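Local atomic coordinates of putative oxidoreductase (Thermus thermophilus, PDB entry 2ISM), a protein that belongs to a family of putative oxidoreductases with a six-bladed beta-propeller fold and carries a bound calcium ion. Residues E89-A94 and V118-V123; Y93-V98 and L103-V108; D279-G284 and L290-L295; V294-G297 and W302-L305. All coordinates share one frame; numbering follows the deposited sequence.

Interaction 1: residues E89-A94 and V118-V123; sequences EPYVYA and VLDRVV
Asp120 and Tyr91 share a water molecule: it donates to Asp120 OD1 at 2.7 Å and is hydrogen-bonded to Tyr91 OH at 2.8 Å. The carboxylate and the phenol also touch directly, with Asp120 OD2 3.6 Å from Tyr91 CE1. Ring and carboxylate planes are 33° apart, and the oxygen arrives obliquely. Asp120 reaches this place because its CG stands anti to the backbone N (chi1 174°), on a bond that already leans toward the tyrosine. A carboxylate suits the position since its two oxygens serve different partners: OD1 takes the water, while OD2 forms a salt bridge with Arg109 NE. That arginine also makes a cation-pi contact with Tyr91, so its positive charge probably helps hold the carboxylate beside the ring.

The two segments are not bonded to each other through their backbones. In this propeller blade, strand 104-112 runs between strands 92-98 and 117-127, and the two tyrosine side chains reach past it to Asp120 and Val123; the CA atoms of Tyr91 and Asp120 are 8.2 Å apart. Asp120 and Arg121 form a classic beta bulge opposite Arg109.

The second meeting is apolar. Val123 CG2 lies 3.8 Å from Tyr93 CE1 and 4.0 Å from Tyr93 CD1, the two side chains crossing at about a right angle. A branched valine presents a methyl to the ring without needing length, whereas Tyr93 supplies the reach and a polar tip, its OH hydrogen-bonding to Pro176 O and Arg109 NH1.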
loop_
_atom_site.group_PDB
_atom_site.type_symbol
_atom_site.label_atom_id
_atom_site.label_comp_id
_atom_site.label_asym_id
_atom_site.label_seq_id
_atom_site.Cartn_x
_atom_site.Cartn_y
_atom_site.Cartn_z
ATOM N N GLU B 89 -23.111 -2.087 18.220
ATOM C CA GLU B 89 -23.824 -3.351 18.120
ATOM C C GLU B 89 -22.670 -4.249 18.549
ATOM O O GLU B 89 -21.829 -4.619 17.733
ATOM C CB GLU B 89 -24.227 -3.634 16.670
ATOM C CG GLU B 89 -25.176 -2.599 16.070
ATOM C CD GLU B 89 -26.601 -2.724 16.586
ATOM O OE1 GLU B 89 -26.840 -3.520 17.520
ATOM O OE2 GLU B 89 -27.483 -2.016 16.056
ATOM N N PRO B 90 -22.598 -4.573 19.849
ATOM C CA PRO B 90 -21.562 -5.405 20.468
ATOM C C PRO B 90 -21.822 -6.819 19.986
ATOM O O PRO B 90 -22.549 -7.572 20.632
ATOM C CB PRO B 90 -21.825 -5.212 21.950
ATOM C CG PRO B 90 -23.309 -5.181 21.988
ATOM C CD PRO B 90 -23.646 -4.249 20.837
ATOM N N TYR B 91 -21.207 -7.196 18.875
ATOM C CA TYR B 91 -21.430 -8.530 18.346
ATOM C C TYR B 91 -20.222 -8.965 17.524
ATOM O O TYR B 91 -19.708 -8.215 16.694
ATOM C CB TYR B 91 -22.716 -8.779 17.556
ATOM C CG TYR B 91 -23.966 -8.502 18.365
ATOM C CD1 TYR B 91 -24.313 -9.317 19.443
ATOM C CD2 TYR B 91 -24.781 -7.405 18.076
ATOM C CE1 TYR B 91 -25.441 -9.046 20.217
ATOM C CE2 TYR B 91 -25.913 -7.125 18.845
ATOM C CZ TYR B 91 -26.235 -7.949 19.913
ATOM O OH TYR B 91 -27.340 -7.673 20.684
ATOM N N VAL B 92 -19.774 -10.189 17.785
ATOM C CA VAL B 92 -18.658 -10.792 17.072
ATOM C C VAL B 92 -19.243 -12.041 16.416
ATOM O O VAL B 92 -19.844 -12.884 17.091
ATOM C CB VAL B 92 -17.518 -11.216 18.031
ATOM C CG1 VAL B 92 -16.430 -11.952 17.254
ATOM C CG2 VAL B 92 -16.926 -9.989 18.718
ATOM N N TYR B 93 -19.087 -12.152 15.101
ATOM C CA TYR B 93 -19.621 -13.301 14.384
ATOM C C TYR B 93 -18.549 -14.353 14.189
ATOM O O TYR B 93 -17.375 -14.032 14.011
ATOM C CB TYR B 93 -20.189 -12.864 13.032
ATOM C CG TYR B 93 -21.441 -12.018 13.166
ATOM C CD1 TYR B 93 -22.697 -12.539 12.844
ATOM C CD2 TYR B 93 -21.371 -10.710 13.643
ATOM C CE1 TYR B 93 -23.849 -11.779 12.990
ATOM C CE2 TYR B 93 -22.522 -9.937 13.798
ATOM C CZ TYR B 93 -23.755 -10.479 13.470
ATOM O OH TYR B 93 -24.897 -9.725 13.633
ATOM N N ALA B 94 -18.957 -15.614 14.239
ATOM C CA ALA B 94 -18.023 -16.714 14.064
ATOM C C ALA B 94 -18.706 -17.872 13.365
ATOM O O ALA B 94 -19.893 -18.123 13.582
ATOM C CB ALA B 94 -17.488 -17.165 15.419
ATOM N N VAL B 118 -19.277 -13.672 24.946
ATOM C CA VAL B 118 -20.097 -14.807 25.348
ATOM C C VAL B 118 -21.149 -15.076 24.286
ATOM O O VAL B 118 -21.719 -14.146 23.714
ATOM C CB VAL B 118 -20.804 -14.567 26.714
ATOM C CG1 VAL B 118 -19.770 -14.506 27.831
ATOM C CG2 VAL B 118 -21.614 -13.283 26.676
ATOM N N LEU B 119 -21.395 -16.355 24.028
ATOM C CA LEU B 119 -22.372 -16.765 23.033
ATOM C C LEU B 119 -23.680 -16.005 23.200
ATOM O O LEU B 119 -24.244 -15.952 24.293
ATOM C CB LEU B 119 -22.646 -18.265 23.147
ATOM C CG LEU B 119 -22.490 -19.127 21.889
ATOM C CD1 LEU B 119 -23.075 -20.503 22.166
ATOM C CD2 LEU B 119 -23.193 -18.486 20.704
ATOM N N ASP B 120 -24.152 -15.407 22.114
ATOM C CA ASP B 120 -25.407 -14.675 22.138
ATOM C C ASP B 120 -26.475 -15.571 21.525
ATOM O O ASP B 120 -27.451 -15.929 22.185
ATOM C CB ASP B 120 -25.281 -13.370 21.345
ATOM C CG ASP B 120 -26.603 -12.639 21.213
ATOM O OD1 ASP B 120 -27.273 -12.428 22.246
ATOM O OD2 ASP B 120 -26.971 -12.270 20.077
ATOM N N ARG B 121 -26.286 -15.942 20.264
ATOM C CA ARG B 121 -27.238 -16.816 19.591
ATOM C C ARG B 121 -26.728 -17.305 18.237
ATOM O O ARG B 121 -25.752 -16.778 17.699
ATOM C CB ARG B 121 -28.575 -16.098 19.391
ATOM C CG ARG B 121 -28.604 -15.118 18.228
ATOM C CD ARG B 121 -30.038 -14.732 17.907
ATOM N NE ARG B 121 -30.241 -14.493 16.481
ATOM C CZ ARG B 121 -30.068 -13.320 15.884
ATOM N NH1 ARG B 121 -29.690 -12.264 16.590
ATOM N NH2 ARG B 121 -30.273 -13.205 14.582
ATOM N N VAL B 122 -27.394 -18.320 17.698
ATOM C CA VAL B 122 -27.038 -18.858 16.396
ATOM C C VAL B 122 -27.689 -17.942 15.365
ATOM O O VAL B 122 -28.862 -17.589 15.492
ATOM C CB VAL B 122 -27.566 -20.299 16.221
ATOM C CG1 VAL B 122 -27.199 -20.827 14.844
ATOM C CG2 VAL B 122 -26.982 -21.194 17.301
ATOM N N VAL B 123 -26.912 -17.541 14.366
ATOM C CA VAL B 123 -27.381 -16.647 13.309
ATOM C C VAL B 123 -27.937 -17.433 12.122
ATOM O O VAL B 123 -28.941 -17.043 11.522
ATOM C CB VAL B 123 -26.231 -15.731 12.843
ATOM C CG1 VAL B 123 -26.681 -14.847 11.699
ATOM C CG2 VAL B 123 -25.760 -14.879 14.015
HETATM O O HOH W 1 -28.447 -10.028 21.799
#

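Interaction 2: residues Y93-V98 and L103-V108; sequences YAYRTV and LRNQVV
Tyr95 and Asn105 meet in the packed half of this contact, on the sheet face that also carries Val107 and Thr97. With CG turned away from its own amide nitrogen (chi1 -176°), the Tyr95 ring slants over the neighbouring strand toward Asn105, and one face covers the carbonyl oxygen of Gln106. Asn105 CB comes within 3.4 Å of Tyr95 OH, and Val107 CG2 lies 4.0 Å from Tyr95 CD1. A broad ring suits a place where it can cover a neighbouring backbone while strand 148-151 packs against it through Val150. Thr97 is small enough to sit beside Asn105, and its OG1 bonds to Gly76 N.

The other face holds Ala94, Arg96 and Val98 against Val108, Gln106 and Arg104. Arg96 and Gln106 run side by side in the same direction, their guanidinium and amide planes 40° apart, and Val108 CG1 approaches Arg96 NE at 3.8 Å.

The contact opens to solvent toward the turn, where Leu103 and Arg104 are partly exposed. Here Arg104 folds back at chi2 (-75°), bringing one guanidinium face over Val98 CG1, which is 3.7 Å from Arg104 NE. NH1 bonds to Gly102 O and Glu100 O, and NE makes a salt bridge with Asp125, so the charged end is held while its flat face packs on Val98. Leu103 CD1 rests 4.0 Å from Thr97 CG2.

Six backbone bonds, among them Val108 N to Ala94 O at 2.8 Å, join the strands in alternating hydrogen-bonded and non-hydrogen-bonded pairs: the antiparallel beta hairpin at the middle of a four-stranded propeller blade.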
loop_
_atom_site.group_PDB
_atom_site.type_symbol
_atom_site.label_atom_id
_atom_site.label_comp_id
_atom_site.label_asym_id
_atom_site.label_seq_id
_atom_site.Cartn_x
_atom_site.Cartn_y
_atom_site.Cartn_z
ATOM N N TYR B 93 -19.087 -12.152 15.101
ATOM C CA TYR B 93 -19.621 -13.301 14.384
ATOM C C TYR B 93 -18.549 -14.353 14.189
ATOM O O TYR B 93 -17.375 -14.032 14.011
ATOM C CB TYR B 93 -20.189 -12.864 13.032
ATOM C CG TYR B 93 -21.441 -12.018 13.166
ATOM C CD1 TYR B 93 -22.697 -12.539 12.844
ATOM C CD2 TYR B 93 -21.371 -10.710 13.643
ATOM C CE1 TYR B 93 -23.849 -11.779 12.990
ATOM C CE2 TYR B 93 -22.522 -9.937 13.798
ATOM C CZ TYR B 93 -23.755 -10.479 13.470
ATOM O OH TYR B 93 -24.897 -9.725 13.633
ATOM N N ALA B 94 -18.957 -15.614 14.239
ATOM C CA ALA B 94 -18.023 -16.714 14.064
ATOM C C ALA B 94 -18.706 -17.872 13.365
ATOM O O ALA B 94 -19.893 -18.123 13.582
ATOM C CB ALA B 94 -17.488 -17.165 15.419
ATOM N N TYR B 95 -17.944 -18.561 12.518
ATOM C CA TYR B 95 -18.422 -19.723 11.771
ATOM C C TYR B 95 -17.808 -20.930 12.468
ATOM O O TYR B 95 -16.592 -20.974 12.648
ATOM C CB TYR B 95 -17.911 -19.656 10.325
ATOM C CG TYR B 95 -18.417 -20.750 9.399
ATOM C CD1 TYR B 95 -19.304 -20.452 8.362
ATOM C CD2 TYR B 95 -17.982 -22.069 9.532
ATOM C CE1 TYR B 95 -19.743 -21.439 7.474
ATOM C CE2 TYR B 95 -18.419 -23.072 8.651
ATOM C CZ TYR B 95 -19.297 -22.747 7.625
ATOM O OH TYR B 95 -19.727 -23.710 6.741
ATOM N N ARG B 96 -18.627 -21.903 12.865
ATOM C CA ARG B 96 -18.080 -23.078 13.537
ATOM C C ARG B 96 -18.801 -24.380 13.211
ATOM O O ARG B 96 -19.984 -24.387 12.857
ATOM C CB ARG B 96 -18.111 -22.892 15.064
ATOM C CG ARG B 96 -19.525 -22.890 15.647
ATOM C CD ARG B 96 -19.527 -23.087 17.158
ATOM N NE ARG B 96 -20.876 -22.976 17.710
ATOM C CZ ARG B 96 -21.185 -23.158 18.991
ATOM N NH1 ARG B 96 -20.239 -23.469 19.869
ATOM N NH2 ARG B 96 -22.442 -23.012 19.397
ATOM N N THR B 97 -18.066 -25.483 13.340
ATOM C CA THR B 97 -18.623 -26.809 13.128
ATOM C C THR B 97 -18.960 -27.269 14.548
ATOM O O THR B 97 -18.095 -27.255 15.429
ATOM C CB THR B 97 -17.581 -27.782 12.532
ATOM O OG1 THR B 97 -16.886 -27.145 11.452
ATOM C CG2 THR B 97 -18.272 -29.039 12.003
ATOM N N VAL B 98 -20.211 -27.654 14.783
ATOM C CA VAL B 98 -20.610 -28.096 16.113
ATOM C C VAL B 98 -21.190 -29.510 16.056
ATOM O O VAL B 98 -21.741 -29.920 15.032
ATOM C CB VAL B 98 -21.645 -27.114 16.737
ATOM C CG1 VAL B 98 -23.002 -27.277 16.075
ATOM C CG2 VAL B 98 -21.737 -27.339 18.239
ATOM N N LEU B 103 -24.377 -32.966 14.140
ATOM C CA LEU B 103 -23.192 -32.417 13.496
ATOM C C LEU B 103 -23.545 -31.510 12.321
ATOM O O LEU B 103 -24.172 -31.947 11.356
ATOM C CB LEU B 103 -22.291 -33.556 13.009
ATOM C CG LEU B 103 -21.019 -33.177 12.242
ATOM C CD1 LEU B 103 -20.061 -32.402 13.143
ATOM C CD2 LEU B 103 -20.352 -34.446 11.739
ATOM N N ARG B 104 -23.148 -30.245 12.405
ATOM C CA ARG B 104 -23.411 -29.310 11.319
ATOM C C ARG B 104 -22.600 -28.034 11.505
ATOM O O ARG B 104 -22.036 -27.798 12.573
ATOM C CB ARG B 104 -24.911 -28.974 11.239
ATOM C CG ARG B 104 -25.431 -27.940 12.237
ATOM C CD ARG B 104 -25.563 -28.476 13.662
ATOM N NE ARG B 104 -26.329 -27.550 14.505
ATOM C CZ ARG B 104 -26.695 -27.794 15.761
ATOM N NH1 ARG B 104 -26.369 -28.939 16.348
ATOM N NH2 ARG B 104 -27.400 -26.894 16.433
ATOM N N ASN B 105 -22.512 -27.233 10.449
ATOM C CA ASN B 105 -21.801 -25.964 10.528
ATOM C C ASN B 105 -22.847 -24.879 10.786
ATOM O O ASN B 105 -24.025 -25.039 10.454
ATOM C CB ASN B 105 -21.032 -25.676 9.228
ATOM C CG ASN B 105 -19.724 -26.460 9.133
ATOM O OD1 ASN B 105 -19.544 -27.310 8.255
ATOM N ND2 ASN B 105 -18.809 -26.173 10.040
ATOM N N GLN B 106 -22.423 -23.785 11.399
ATOM C CA GLN B 106 -23.335 -22.698 11.705
ATOM C C GLN B 106 -22.567 -21.412 11.910
ATOM O O GLN B 106 -21.358 -21.422 12.124
ATOM C CB GLN B 106 -24.115 -23.003 12.990
ATOM C CG GLN B 106 -23.224 -23.398 14.155
ATOM C CD GLN B 106 -23.971 -23.522 15.474
ATOM O OE1 GLN B 106 -25.085 -24.050 15.535
ATOM N NE2 GLN B 106 -23.347 -23.052 16.541
ATOM N N VAL B 107 -23.290 -20.306 11.829
ATOM C CA VAL B 107 -22.715 -19.002 12.071
ATOM C C VAL B 107 -23.361 -18.578 13.372
ATOM O O VAL B 107 -24.586 -18.591 13.493
ATOM C CB VAL B 107 -23.090 -17.977 10.987
ATOM C CG1 VAL B 107 -22.606 -16.595 11.412
ATOM C CG2 VAL B 107 -22.453 -18.363 9.653
ATOM N N VAL B 108 -22.542 -18.236 14.353
ATOM C CA VAL B 108 -23.057 -17.802 15.638
ATOM C C VAL B 108 -22.616 -16.368 15.869
ATOM O O VAL B 108 -21.808 -15.823 15.118
ATOM C CB VAL B 108 -22.541 -18.692 16.796
ATOM C CG1 VAL B 108 -23.070 -20.107 16.632
ATOM C CG2 VAL B 108 -21.015 -18.692 16.827
#

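Interaction 3: residues D279-G284 and L290-L295; sequences DLYVAG and LLRLVL
A beta hairpin forms the two middle strands of this propeller blade, and Tyr281 and Arg292 meet across it at a non-hydrogen-bonded pair. They lie side by side and point the same way. Arg292 CG sits over one face of the Tyr281 ring, 4.3 Å from its centroid and 24° off the normal, a CH-pi contact. The chain then bends at chi3 (-67°), which returns the guanidinium to the phenol oxygen: Arg292 NE donates to Tyr281 OH at 2.9 Å, and NH2 adds a weak bond at 3.4 Å. The ring and guanidinium planes stand nearly perpendicular. An arginine fits because its CG methylene covers the ring while its head serves several acceptors; NH1 makes a salt bridge with Glu308. Lys212 of the second subunit packs on the same side chain.

On this side Asp279 crosses Arg292 at a slant, with OD2 3.6 Å from CD of the arginine, but its charge stays beyond salt-bridge distance of NE. The opposite charges probably still attract, without a direct bond.

The opposite face is aliphatic. Leu280 and Leu293 touch through their CB atoms, and Val282 CG2 lies 4.1 Å from Leu293 CD1; branched side chains suit such a buried layer, which strand 270-276 extends through Leu273 and Phe275. Four backbone bonds join the strands, the shortest from Leu293 N to Leu280 O at 2.7 Å. Beyond the last pair a water stands in, accepting from Leu295 N at 2.7 Å and lying 2.9 Å from Asp279 OD1.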
loop_
_atom_site.group_PDB
_atom_site.type_symbol
_atom_site.label_atom_id
_atom_site.label_comp_id
_atom_site.label_asym_id
_atom_site.label_seq_id
_atom_site.Cartn_x
_atom_site.Cartn_y
_atom_site.Cartn_z
ATOM N N ASP B 279 -3.157 -4.576 -5.856
ATOM C CA ASP B 279 -3.007 -5.947 -6.325
ATOM C C ASP B 279 -3.823 -6.907 -5.467
ATOM O O ASP B 279 -4.224 -6.572 -4.354
ATOM C CB ASP B 279 -1.532 -6.362 -6.295
ATOM C CG ASP B 279 -0.666 -5.495 -7.190
ATOM O OD1 ASP B 279 -0.998 -5.355 -8.387
ATOM O OD2 ASP B 279 0.349 -4.959 -6.696
ATOM N N LEU B 280 -4.066 -8.099 -5.997
ATOM C CA LEU B 280 -4.829 -9.110 -5.278
ATOM C C LEU B 280 -3.859 -10.140 -4.718
ATOM O O LEU B 280 -3.166 -10.819 -5.475
ATOM C CB LEU B 280 -5.828 -9.785 -6.223
ATOM C CG LEU B 280 -6.772 -10.843 -5.642
ATOM C CD1 LEU B 280 -7.414 -10.325 -4.363
ATOM C CD2 LEU B 280 -7.838 -11.197 -6.679
ATOM N N TYR B 281 -3.801 -10.244 -3.393
ATOM C CA TYR B 281 -2.906 -11.195 -2.739
ATOM C C TYR B 281 -3.656 -12.454 -2.340
ATOM O O TYR B 281 -4.769 -12.379 -1.825
ATOM C CB TYR B 281 -2.274 -10.554 -1.506
ATOM C CG TYR B 281 -1.230 -9.514 -1.837
ATOM C CD1 TYR B 281 0.120 -9.745 -1.567
ATOM C CD2 TYR B 281 -1.586 -8.305 -2.436
ATOM C CE1 TYR B 281 1.092 -8.801 -1.882
ATOM C CE2 TYR B 281 -0.619 -7.353 -2.759
ATOM C CZ TYR B 281 0.716 -7.609 -2.478
ATOM O OH TYR B 281 1.675 -6.676 -2.790
ATOM N N VAL B 282 -3.039 -13.608 -2.569
ATOM C CA VAL B 282 -3.664 -14.881 -2.247
ATOM C C VAL B 282 -2.749 -15.753 -1.395
ATOM O O VAL B 282 -1.659 -16.123 -1.828
ATOM C CB VAL B 282 -4.029 -15.654 -3.535
ATOM C CG1 VAL B 282 -4.727 -16.968 -3.185
ATOM C CG2 VAL B 282 -4.923 -14.794 -4.411
ATOM N N ALA B 283 -3.200 -16.076 -0.185
ATOM C CA ALA B 283 -2.421 -16.914 0.719
ATOM C C ALA B 283 -2.414 -18.344 0.194
ATOM O O ALA B 283 -3.446 -18.866 -0.224
ATOM C CB ALA B 283 -3.021 -16.875 2.127
ATOM N N GLY B 284 -1.243 -18.969 0.215
ATOM C CA GLY B 284 -1.136 -20.327 -0.266
ATOM C C GLY B 284 -0.873 -21.297 0.868
ATOM O O GLY B 284 0.036 -21.107 1.679
ATOM N N LEU B 290 2.761 -16.493 -0.399
ATOM C CA LEU B 290 1.759 -15.451 -0.560
ATOM C C LEU B 290 1.982 -14.942 -1.977
ATOM O O LEU B 290 3.049 -14.411 -2.283
ATOM C CB LEU B 290 1.996 -14.318 0.437
ATOM C CG LEU B 290 1.032 -13.132 0.332
ATOM C CD1 LEU B 290 -0.383 -13.577 0.705
ATOM C CD2 LEU B 290 1.498 -12.018 1.253
ATOM N N LEU B 291 0.994 -15.125 -2.845
ATOM C CA LEU B 291 1.131 -14.679 -4.223
ATOM C C LEU B 291 0.447 -13.342 -4.460
ATOM O O LEU B 291 -0.546 -13.005 -3.810
ATOM C CB LEU B 291 0.567 -15.727 -5.184
ATOM C CG LEU B 291 1.183 -17.129 -5.099
ATOM C CD1 LEU B 291 0.565 -18.022 -6.163
ATOM C CD2 LEU B 291 2.688 -17.051 -5.279
ATOM N N ARG B 292 1.008 -12.582 -5.391
ATOM C CA ARG B 292 0.492 -11.275 -5.765
ATOM C C ARG B 292 -0.017 -11.395 -7.195
ATOM O O ARG B 292 0.735 -11.770 -8.096
ATOM C CB ARG B 292 1.612 -10.230 -5.696
ATOM C CG ARG B 292 1.207 -8.838 -6.154
ATOM C CD ARG B 292 2.414 -7.917 -6.342
ATOM N NE ARG B 292 3.092 -7.609 -5.085
ATOM C CZ ARG B 292 4.279 -8.091 -4.731
ATOM N NH1 ARG B 292 4.939 -8.912 -5.540
ATOM N NH2 ARG B 292 4.808 -7.753 -3.561
ATOM N N LEU B 293 -1.298 -11.108 -7.399
ATOM C CA LEU B 293 -1.886 -11.172 -8.731
ATOM C C LEU B 293 -2.033 -9.752 -9.265
ATOM O O LEU B 293 -2.727 -8.927 -8.672
ATOM C CB LEU B 293 -3.257 -11.861 -8.694
ATOM C CG LEU B 293 -3.311 -13.391 -8.726
ATOM C CD1 LEU B 293 -2.521 -13.981 -7.572
ATOM C CD2 LEU B 293 -4.761 -13.835 -8.659
ATOM N N VAL B 294 -1.357 -9.467 -10.373
ATOM C CA VAL B 294 -1.419 -8.146 -10.982
ATOM C C VAL B 294 -2.579 -8.142 -11.963
ATOM O O VAL B 294 -2.589 -8.903 -12.932
ATOM C CB VAL B 294 -0.111 -7.815 -11.727
ATOM C CG1 VAL B 294 -0.161 -6.388 -12.248
ATOM C CG2 VAL B 294 1.078 -8.005 -10.794
ATOM N N LEU B 295 -3.556 -7.281 -11.706
ATOM C CA LEU B 295 -4.742 -7.207 -12.542
ATOM C C LEU B 295 -4.759 -6.059 -13.543
ATOM O O LEU B 295 -4.163 -5.003 -13.325
ATOM C CB LEU B 295 -5.987 -7.097 -11.660
ATOM C CG LEU B 295 -6.109 -8.058 -10.475
ATOM C CD1 LEU B 295 -7.393 -7.757 -9.718
ATOM C CD2 LEU B 295 -6.093 -9.495 -10.963
HETATM O O HOH W 2 -3.409 -5.268 -9.920
#

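Interaction 4: residues V294-G297 and W302-L305; sequences VLEG and WRVL
Glu296 can be followed outward from its strand against Leu305 and Arg303 of the neighbouring one. Its CB packs on Leu305 CG at 3.5 Å. The chain runs extended with CG opposite the amide nitrogen (chi1 174°), and CD passes 3.7 Å from Leu305 CD2. At the tip the oxygens part company: OE1 lies against the two methyls of Leu305, whereas OE2 forms a salt bridge with Arg303 NH2 at 3.1 Å. Arg303 travels beside the glutamate in the same direction, and its NH2 meets OE2 nearly along the C-O axis, with an N-H...O angle of 148°. With OE1 turned to Leu305, only OE2 faces the guanidinium, and one bond is made; the planes are 43° apart.

On the other face Leu295 CD2 touches Val304 CG2 at 3.9 Å, and Leu295 CB faces Trp302 CE3. The indole also lies over the backbone of Gly297, whose carbonyl oxygen is 3.5 Å from Trp302 CZ3. Glycine suits this position twice over: its backbone angles would press a side chain against the preceding carbonyl, and the backbone of Trp302 at CA comes too close to leave room for one. Trp302 bonds through NE1 to Glu215 and stacks on His210, tying the hairpin of strands 289-298 and 301-312 to residues of the adjoining blade.

Backbone bonds such as Leu305 N to Val294 O at 2.7 Å bind the strands together. Because Arg303 is exposed, its ion pair with Glu296 is probably softened by water, leaving backbone bonding and apolar cover as the steadier part of the contact.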
loop_
_atom_site.group_PDB
_atom_site.type_symbol
_atom_site.label_atom_id
_atom_site.label_comp_id
_atom_site.label_asym_id
_atom_site.label_seq_id
_atom_site.Cartn_x
_atom_site.Cartn_y
_atom_site.Cartn_z
ATOM N N VAL B 294 -1.357 -9.467 -10.373
ATOM C CA VAL B 294 -1.419 -8.146 -10.982
ATOM C C VAL B 294 -2.579 -8.142 -11.963
ATOM O O VAL B 294 -2.589 -8.903 -12.932
ATOM C CB VAL B 294 -0.111 -7.815 -11.727
ATOM C CG1 VAL B 294 -0.161 -6.388 -12.248
ATOM C CG2 VAL B 294 1.078 -8.005 -10.794
ATOM N N LEU B 295 -3.556 -7.281 -11.706
ATOM C CA LEU B 295 -4.742 -7.207 -12.542
ATOM C C LEU B 295 -4.759 -6.059 -13.543
ATOM O O LEU B 295 -4.163 -5.003 -13.325
ATOM C CB LEU B 295 -5.987 -7.097 -11.660
ATOM C CG LEU B 295 -6.109 -8.058 -10.475
ATOM C CD1 LEU B 295 -7.393 -7.757 -9.718
ATOM C CD2 LEU B 295 -6.093 -9.495 -10.963
ATOM N N GLU B 296 -5.466 -6.288 -14.643
ATOM C CA GLU B 296 -5.628 -5.294 -15.688
ATOM C C GLU B 296 -7.073 -5.385 -16.152
ATOM O O GLU B 296 -7.592 -6.478 -16.380
ATOM C CB GLU B 296 -4.691 -5.569 -16.866
ATOM C CG GLU B 296 -4.933 -4.647 -18.053
ATOM C CD GLU B 296 -3.877 -4.781 -19.133
ATOM O OE1 GLU B 296 -2.696 -4.480 -18.852
ATOM O OE2 GLU B 296 -4.228 -5.186 -20.262
ATOM N N GLY B 297 -7.727 -4.238 -16.274
ATOM C CA GLY B 297 -9.104 -4.246 -16.719
ATOM C C GLY B 297 -9.991 -3.240 -16.023
ATOM O O GLY B 297 -9.532 -2.206 -15.535
ATOM N N TRP B 302 -11.906 -8.254 -15.910
ATOM C CA TRP B 302 -10.579 -8.344 -15.312
ATOM C C TRP B 302 -9.808 -9.555 -15.820
ATOM O O TRP B 302 -10.391 -10.550 -16.251
ATOM C CB TRP B 302 -10.663 -8.450 -13.785
ATOM C CG TRP B 302 -11.264 -7.269 -13.101
ATOM C CD1 TRP B 302 -12.524 -7.173 -12.586
ATOM C CD2 TRP B 302 -10.629 -6.014 -12.846
ATOM N NE1 TRP B 302 -12.711 -5.934 -12.023
ATOM C CE2 TRP B 302 -11.562 -5.200 -12.169
ATOM C CE3 TRP B 302 -9.356 -5.494 -13.126
ATOM C CZ2 TRP B 302 -11.268 -3.895 -11.765
ATOM C CZ3 TRP B 302 -9.061 -4.194 -12.723
ATOM C CH2 TRP B 302 -10.014 -3.411 -12.051
ATOM N N ARG B 303 -8.486 -9.459 -15.761
ATOM C CA ARG B 303 -7.616 -10.551 -16.160
ATOM C C ARG B 303 -6.290 -10.367 -15.443
ATOM O O ARG B 303 -5.903 -9.245 -15.114
ATOM C CB ARG B 303 -7.418 -10.577 -17.680
ATOM C CG ARG B 303 -6.651 -9.409 -18.275
ATOM C CD ARG B 303 -6.731 -9.482 -19.795
ATOM N NE ARG B 303 -5.904 -8.488 -20.473
ATOM C CZ ARG B 303 -5.948 -8.254 -21.781
ATOM N NH1 ARG B 303 -6.782 -8.942 -22.551
ATOM N NH2 ARG B 303 -5.155 -7.340 -22.323
ATOM N N VAL B 304 -5.604 -11.470 -15.177
ATOM C CA VAL B 304 -4.330 -11.402 -14.482
ATOM C C VAL B 304 -3.172 -11.209 -15.456
ATOM O O VAL B 304 -2.944 -12.041 -16.333
ATOM C CB VAL B 304 -4.082 -12.683 -13.654
ATOM C CG1 VAL B 304 -2.745 -12.588 -12.933
ATOM C CG2 VAL B 304 -5.212 -12.878 -12.648
ATOM N N LEU B 305 -2.454 -10.100 -15.301
ATOM C CA LEU B 305 -1.305 -9.805 -16.149
ATOM C C LEU B 305 -0.163 -10.735 -15.777
ATOM O O LEU B 305 0.418 -11.401 -16.633
ATOM C CB LEU B 305 -0.847 -8.360 -15.955
ATOM C CG LEU B 305 -1.633 -7.250 -16.646
ATOM C CD1 LEU B 305 -1.061 -5.901 -16.234
ATOM C CD2 LEU B 305 -1.552 -7.430 -18.159
#

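In the fold
Interactions 1 and 2 belong to one propeller blade and share Tyr93 and Ala94; interactions 3 and 4 belong to another, sharing Val294 and Leu295. The two pairs lie on opposite sides of the chain's centre, with interactions 2 and 3 about 28 Å apart between centres. Those two are buried hairpin contacts joining the middle strands of their blades, where backbone pairing is backed by apolar packing and enclosed polar groups. Interaction 4 uses the outer hairpin at the surface and adds an ion pair. Interaction 1, partly buried, differs in kind: it spans a strand and relies on side chains and a water. Val123 N probably bonds to Val107 O, coupling it to interaction 2.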